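Local structure of aspartate-semialdehyde dehydrogenase (Vibrio cholerae, 2QZ9) at the interface of chains A and B. The protein catalyses the NADPH-dependent reductive dephosphorylation of L-aspartyl-4-phosphate to L-aspartate-semialdehyde, a step in the biosynthesis of lysine, methionine and threonine. Coordinates in Å, arbitrary orientation; residue numbers count along the deposited sequence, not the author numbering. Chains: chain A/B, Aspartate-semialdehyde dehydrogenase.

The interface of chains A and B. Residues chain A 155-157, 197, 236, 238; chain B 155-157, 197, 236, 238.
A:Tyr157 and B:Tyr157 stack face to face across the two-fold axis of the homodimer, their long axes steeply crossed as each side chain reaches toward the other chain. The planes are 11° from parallel and the ring centroids 4.2 Å apart, with CE2 of each ring lying over the rim of the other. In both chains CG stands anti to the carbonyl carbon and beside the backbone N (chi1 -64°), which sends the ring across the boundary and carries its hydroxyl to the partner's strand. There A:Tyr157 OH donates to the main-chain O of B:Thr156 at 2.9 Å, and B:Tyr157 OH repays the bond to A:Thr156 O. The acceptor sits at the edge of the phenol ring, in its plane, but the hydroxyl stands above the carbonyl plane, about 40° out of it, and so misses the lone-pair directions. A:Val236 closes in beside B:Tyr157 OH: its CG2 meets B:Tyr157 CZ at 3.6 Å, while CG1 packs against the CE2 side of that ring. The valine is itself tied to the strand, since A:Val236 N donates to the side-chain OG1 of A:Thr156 at 3.1 Å.

Flanking the tyrosine pair, A:Thr155 and B:Thr155 meet tip to tip, OG1 to OG1 at 2.5 Å, in a very short hydrogen bond on the axis whose direction is not decided. Each hydroxyl lies between its own backbone N and carbonyl carbon, pointing at its twin. Packing is looser on the other flank, where A:Cys197 SG rests 3.8 Å from B:Val238 CG2 and also lies near B:Tyr157 CD2, in van der Waals contacts.

Residues 155 to 157 belong to strand 151-158 of the C-terminal dimerisation domain, with Cys197, Val236 and Val238 contributed by loops; the centre of this patch lies about 10 Å from the catalytic base A:His244 and 15 Å from the nucleophile A:Cys131.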
loop_
_atom_site.group_PDB
_atom_site.type_symbol
_atom_site.label_atom_id
_atom_site.label_comp_id
_atom_site.label_asym_id
_atom_site.label_seq_id
_atom_site.Cartn_x
_atom_site.Cartn_y
_atom_site.Cartn_z
ATOM N N THR A 155 0.238 -5.061 -5.470
ATOM C CA THR A 155 -0.374 -4.744 -4.189
ATOM C C THR A 155 -1.142 -3.454 -4.388
ATOM O O THR A 155 -0.708 -2.574 -5.130
ATOM C CB THR A 155 0.650 -4.603 -3.032
ATOM O OG1 THR A 155 1.416 -3.394 -3.200
ATOM C CG2 THR A 155 1.597 -5.807 -2.995
ATOM N N THR A 156 -2.286 -3.352 -3.735
ATOM C CA THR A 156 -3.204 -2.284 -4.033
ATOM C C THR A 156 -3.411 -1.379 -2.834
ATOM O O THR A 156 -3.142 -1.752 -1.695
ATOM C CB THR A 156 -4.571 -2.825 -4.522
ATOM O OG1 THR A 156 -5.282 -3.376 -3.408
ATOM C CG2 THR A 156 -4.373 -3.904 -5.593
ATOM N N TYR A 157 -3.849 -0.166 -3.135
ATOM C CA TYR A 157 -4.062 0.867 -2.147
ATOM C C TYR A 157 -5.466 1.348 -2.495
ATOM O O TYR A 157 -5.633 2.302 -3.254
ATOM C CB TYR A 157 -2.985 1.958 -2.312
ATOM C CG TYR A 157 -1.577 1.440 -2.043
ATOM C CD1 TYR A 157 -0.932 0.580 -2.948
ATOM C CD2 TYR A 157 -0.896 1.793 -0.876
ATOM C CE1 TYR A 157 0.342 0.082 -2.686
ATOM C CE2 TYR A 157 0.388 1.310 -0.620
ATOM C CZ TYR A 157 0.990 0.454 -1.529
ATOM O OH TYR A 157 2.234 -0.029 -1.259
ATOM N N CYS A 197 -4.584 0.724 7.633
ATOM C CA CYS A 197 -4.596 -0.027 6.378
ATOM C C CYS A 197 -5.060 -1.414 6.739
ATOM O O CYS A 197 -4.577 -1.997 7.707
ATOM C CB CYS A 197 -3.201 -0.060 5.713
ATOM S SG CYS A 197 -2.537 1.589 5.336
ATOM N N VAL A 236 -5.342 -4.212 -0.374
ATOM C CA VAL A 236 -5.386 -3.505 0.915
ATOM C C VAL A 236 -6.338 -2.299 0.852
ATOM O O VAL A 236 -6.272 -1.507 -0.081
ATOM C CB VAL A 236 -3.960 -3.023 1.351
ATOM C CG1 VAL A 236 -3.992 -2.350 2.727
ATOM C CG2 VAL A 236 -2.929 -4.191 1.344
ATOM N N VAL A 238 -7.222 1.317 2.081
ATOM C CA VAL A 238 -6.528 2.465 2.678
ATOM C C VAL A 238 -7.510 3.624 2.967
ATOM O O VAL A 238 -8.603 3.643 2.394
ATOM C CB VAL A 238 -5.316 2.929 1.810
ATOM C CG1 VAL A 238 -4.241 1.838 1.779
ATOM C CG2 VAL A 238 -5.760 3.321 0.390
ATOM N N THR B 155 6.123 -4.135 -1.067
ATOM C CA THR B 155 5.607 -2.783 -1.132
ATOM C C THR B 155 5.163 -2.403 0.267
ATOM O O THR B 155 4.625 -3.237 1.003
ATOM C CB THR B 155 4.433 -2.617 -2.111
ATOM O OG1 THR B 155 3.301 -3.318 -1.593
ATOM C CG2 THR B 155 4.783 -3.142 -3.502
ATOM N N THR B 156 5.382 -1.144 0.630
ATOM C CA THR B 156 5.187 -0.732 2.005
ATOM C C THR B 156 3.974 0.173 2.170
ATOM O O THR B 156 3.496 0.768 1.216
ATOM C CB THR B 156 6.431 -0.027 2.578
ATOM O OG1 THR B 156 6.615 1.215 1.894
ATOM C CG2 THR B 156 7.655 -0.898 2.424
ATOM N N TYR B 157 3.476 0.223 3.401
ATOM C CA TYR B 157 2.391 1.092 3.801
ATOM C C TYR B 157 2.966 1.841 5.006
ATOM O O TYR B 157 2.855 1.371 6.123
ATOM C CB TYR B 157 1.178 0.207 4.158
ATOM C CG TYR B 157 0.682 -0.554 2.949
ATOM C CD1 TYR B 157 1.427 -1.601 2.396
ATOM C CD2 TYR B 157 -0.506 -0.197 2.328
ATOM C CE1 TYR B 157 0.980 -2.283 1.261
ATOM C CE2 TYR B 157 -0.971 -0.880 1.204
ATOM C CZ TYR B 157 -0.219 -1.911 0.676
ATOM O OH TYR B 157 -0.669 -2.551 -0.454
ATOM N N CYS B 197 -2.293 8.561 -0.744
ATOM C CA CYS B 197 -1.129 7.681 -0.692
ATOM C C CYS B 197 -0.093 8.260 -1.635
ATOM O O CYS B 197 -0.421 8.660 -2.749
ATOM C CB CYS B 197 -1.490 6.249 -1.112
ATOM S SG CYS B 197 -2.688 5.432 -0.057
ATOM N N VAL B 236 5.672 3.395 -0.160
ATOM C CA VAL B 236 4.530 4.283 -0.257
ATOM C C VAL B 236 4.189 4.880 1.119
ATOM O O VAL B 236 4.087 4.157 2.106
ATOM C CB VAL B 236 3.287 3.538 -0.822
ATOM C CG1 VAL B 236 2.107 4.489 -1.010
ATOM C CG2 VAL B 236 3.631 2.841 -2.165
ATOM N N VAL B 238 1.489 6.413 3.598
ATOM C CA VAL B 238 0.035 6.296 3.821
ATOM C C VAL B 238 -0.448 7.194 4.991
ATOM O O VAL B 238 0.363 7.592 5.827
ATOM C CB VAL B 238 -0.427 4.806 4.033
ATOM C CG1 VAL B 238 -0.260 3.999 2.747
ATOM C CG2 VAL B 238 0.294 4.161 5.183
#